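Local coordinates for protein putative glycosyltransferase (GalT1) (Streptococcus parasanguinis, PDB 4PHR) that probably transfers a sugar from a nucleotide-linked donor, through a GT-D-type glycosyltransferase domain that binds UDP, at residues K172-P177 / R190-N195. Numbering follows the deposited sequence.
Sequences KRLVCP and RLTEKN. With UDP (uridine-5'-diphosphate), chain B.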
loop_
_atom_site.group_PDB
_atom_site.type_symbol
_atom_site.label_atom_id
_atom_site.label_comp_id
_atom_site.label_asym_id
_atom_site.label_seq_id
_atom_site.Cartn_x
_atom_site.Cartn_y
_atom_site.Cartn_z
ATOM N N LYS A 172 8.184 -16.395 -2.920
ATOM C CA LYS A 172 7.270 -16.959 -3.899
ATOM C C LYS A 172 6.330 -15.829 -4.291
ATOM O O LYS A 172 5.981 -15.011 -3.447
ATOM C CB LYS A 172 6.489 -18.132 -3.299
ATOM C CG LYS A 172 7.368 -19.331 -2.904
ATOM C CD LYS A 172 8.012 -19.959 -4.122
ATOM C CE LYS A 172 8.889 -21.146 -3.748
ATOM N NZ LYS A 172 9.637 -21.631 -4.935
ATOM N N ARG A 173 5.922 -15.787 -5.557
ATOM C CA ARG A 173 5.057 -14.719 -6.058
ATOM C C ARG A 173 3.808 -15.279 -6.707
ATOM O O ARG A 173 3.873 -16.225 -7.493
ATOM C CB ARG A 173 5.788 -13.858 -7.097
ATOM C CG ARG A 173 7.033 -13.175 -6.591
ATOM C CD ARG A 173 7.765 -12.382 -7.680
ATOM N NE ARG A 173 9.052 -11.922 -7.164
ATOM C CZ ARG A 173 9.317 -10.683 -6.770
ATOM N NH1 ARG A 173 8.411 -9.708 -6.878
ATOM N NH2 ARG A 173 10.525 -10.413 -6.296
ATOM N N LEU A 174 2.677 -14.677 -6.374
ATOM C CA LEU A 174 1.429 -14.940 -7.067
ATOM C C LEU A 174 1.185 -13.713 -7.931
ATOM O O LEU A 174 0.947 -12.623 -7.414
ATOM C CB LEU A 174 0.291 -15.129 -6.063
ATOM C CG LEU A 174 -1.081 -15.586 -6.556
ATOM C CD1 LEU A 174 -0.972 -16.937 -7.261
ATOM C CD2 LEU A 174 -2.078 -15.651 -5.394
ATOM N N VAL A 175 1.273 -13.883 -9.246
ATOM C CA VAL A 175 1.265 -12.730 -10.143
ATOM C C VAL A 175 -0.122 -12.557 -10.739
ATOM O O VAL A 175 -0.608 -13.426 -11.457
ATOM C CB VAL A 175 2.341 -12.850 -11.234
ATOM C CG1 VAL A 175 2.300 -11.655 -12.163
ATOM C CG2 VAL A 175 3.717 -12.978 -10.584
ATOM N N CYS A 176 -0.741 -11.427 -10.422
ATOM C CA CYS A 176 -2.127 -11.145 -10.734
ATOM C C CYS A 176 -2.239 -10.081 -11.824
ATOM O O CYS A 176 -1.224 -9.533 -12.272
ATOM C CB CYS A 176 -2.821 -10.662 -9.463
ATOM S SG CYS A 176 -2.671 -11.819 -8.057
ATOM N N PRO A 177 -3.475 -9.766 -12.247
ATOM C CA PRO A 177 -3.595 -8.735 -13.281
ATOM C C PRO A 177 -3.114 -7.372 -12.792
ATOM O O PRO A 177 -3.317 -7.029 -11.621
ATOM C CB PRO A 177 -5.102 -8.707 -13.570
ATOM C CG PRO A 177 -5.567 -10.082 -13.204
ATOM C CD PRO A 177 -4.765 -10.426 -11.978
ATOM N N ARG A 190 -8.075 -17.696 -2.932
ATOM C CA ARG A 190 -7.929 -19.148 -2.854
ATOM C C ARG A 190 -6.463 -19.580 -3.014
ATOM O O ARG A 190 -5.953 -20.364 -2.216
ATOM C CB ARG A 190 -8.810 -19.810 -3.914
ATOM C CG ARG A 190 -8.823 -21.332 -3.858
ATOM C CD ARG A 190 -9.858 -21.931 -4.812
ATOM N NE ARG A 190 -9.574 -21.620 -6.212
ATOM C CZ ARG A 190 -10.293 -20.780 -6.953
ATOM N NH1 ARG A 190 -11.351 -20.167 -6.433
ATOM N NH2 ARG A 190 -9.958 -20.555 -8.217
ATOM N N LEU A 191 -5.776 -19.036 -4.018
ATOM C CA LEU A 191 -4.391 -19.430 -4.272
ATOM C C LEU A 191 -3.426 -18.819 -3.259
ATOM O O LEU A 191 -2.397 -19.411 -2.935
ATOM C CB LEU A 191 -3.972 -19.077 -5.704
ATOM C CG LEU A 191 -4.745 -19.811 -6.810
ATOM C CD1 LEU A 191 -4.095 -19.607 -8.169
ATOM C CD2 LEU A 191 -4.885 -21.304 -6.504
ATOM N N THR A 192 -3.752 -17.635 -2.753
ATOM C CA THR A 192 -2.927 -17.041 -1.701
ATOM C C THR A 192 -2.928 -17.934 -0.459
ATOM O O THR A 192 -1.868 -18.262 0.076
ATOM C CB THR A 192 -3.379 -15.609 -1.346
ATOM O OG1 THR A 192 -3.297 -14.779 -2.511
ATOM C CG2 THR A 192 -2.485 -15.021 -0.264
ATOM N N GLU A 193 -4.117 -18.361 -0.030
ATOM C CA GLU A 193 -4.243 -19.265 1.111
ATOM C C GLU A 193 -3.440 -20.548 0.911
ATOM O O GLU A 193 -2.748 -21.006 1.818
ATOM C CB GLU A 193 -5.705 -19.652 1.330
ATOM C CG GLU A 193 -6.631 -18.522 1.730
ATOM C CD GLU A 193 -8.071 -18.993 1.841
ATOM O OE1 GLU A 193 -8.291 -20.147 2.272
ATOM O OE2 GLU A 193 -8.983 -18.218 1.483
ATOM N N LYS A 194 -3.555 -21.130 -0.277
ATOM C CA LYS A 194 -2.885 -22.389 -0.590
ATOM C C LYS A 194 -1.371 -22.269 -0.481
ATOM O O LYS A 194 -0.680 -23.252 -0.196
ATOM C CB LYS A 194 -3.239 -22.840 -2.005
ATOM C CG LYS A 194 -4.612 -23.458 -2.148
ATOM C CD LYS A 194 -4.944 -23.636 -3.616
ATOM C CE LYS A 194 -6.159 -24.511 -3.797
ATOM N NZ LYS A 194 -5.856 -25.895 -3.349
ATOM N N ASN A 195 -0.852 -21.073 -0.738
ATOM C CA ASN A 195 0.588 -20.876 -0.810
ATOM C C ASN A 195 1.182 -20.160 0.391
ATOM O O ASN A 195 2.387 -19.893 0.424
ATOM C CB ASN A 195 0.952 -20.134 -2.098
ATOM C CG ASN A 195 0.873 -21.026 -3.319
ATOM O OD1 ASN A 195 1.789 -21.801 -3.587
ATOM N ND2 ASN A 195 -0.224 -20.932 -4.058
HETATM N N1 UDP B . -1.921 -3.100 -8.853
HETATM C C2 UDP B . -2.075 -4.268 -9.559
HETATM N N3 UDP B . -3.322 -4.639 -10.003
HETATM C C4 UDP B . -4.420 -3.856 -9.741
HETATM C C5 UDP B . -4.270 -2.672 -9.020
HETATM C C6 UDP B . -2.981 -2.250 -8.714
HETATM O O2 UDP B . -1.101 -4.973 -9.823
HETATM O O4 UDP B . -5.523 -4.248 -10.137
HETATM C "C1'" UDP B . -0.592 -2.767 -8.319
HETATM C "C2'" UDP B . 0.232 -1.695 -8.980
HETATM O "O2'" UDP B . 0.893 -2.207 -10.119
HETATM C "C3'" UDP B . 1.194 -1.353 -7.865
HETATM C "C4'" UDP B . 0.344 -1.527 -6.618
HETATM O "O4'" UDP B . -0.811 -2.273 -7.013
HETATM O "O3'" UDP B . 2.244 -2.294 -7.827
HETATM C "C5'" UDP B . -0.061 -0.188 -6.011
HETATM O "O5'" UDP B . -0.916 -0.433 -4.902
HETATM P PA UDP B . -1.567 0.762 -4.042
HETATM O O1A UDP B . -2.513 1.518 -4.885
HETATM O O2A UDP B . -2.129 0.130 -2.824
HETATM O O3A UDP B . -0.268 1.680 -3.733
HETATM P PB UDP B . -0.032 2.990 -2.793
HETATM O O1B UDP B . 0.067 4.144 -3.734
HETATM O O2B UDP B . 1.261 2.705 -2.126
HETATM O O3B UDP B . -1.189 3.133 -1.853
#
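Leu174, on strand 170-176, meets Leu191 and Thr192 of helix 185-195 in a beta-alpha unit of the nucleotide-binding sheet, where a parallel strand is followed by the helix that packs against it. A single leucine carries the strand's share of the contact. Its CG stands anti to the backbone N (chi1 -173°), which sends the forked end across to the helix, roughly at right angles to the two side chains it meets. The branches divide the work: CD1 lies 4.0 Å from Leu191 CB, while CD2 touches the same CB at 3.9 Å and also reaches Thr192, 3.2 Å from OG1. Leu191 thus offers the base of its side chain rather than its tip. The close approach to the hydroxyl is not a hydrogen bond; OG1 finds its polar partner in Ile188 O, one turn back along the helix, so this buried oxygen is satisfied while a methyl packs against it. Thr192 also touches Leu149 and Val151, extending the helix's contact to strand 147-153, and Val273 flanks Leu174 from strand 272-275. Asn195 turns back on the preceding turn, with ND2 2.9 Å from Leu191 O in a fairly straight bond (164°), and the acceptor lies close to the plane of its amide. Beyond the strand, Pro177 O accepts the uracil N3-H of UDP at 2.9 Å, and Ser156, Lys210 and His228 are among the residues that also hydrogen-bond the nucleotide. A leucine of the strand packed against the helix that follows it, with UDP gripped just past the strand's C-terminal end, makes this a beta-alpha unit of the five-stranded parallel sheet in the GT-D glycosyltransferase domain.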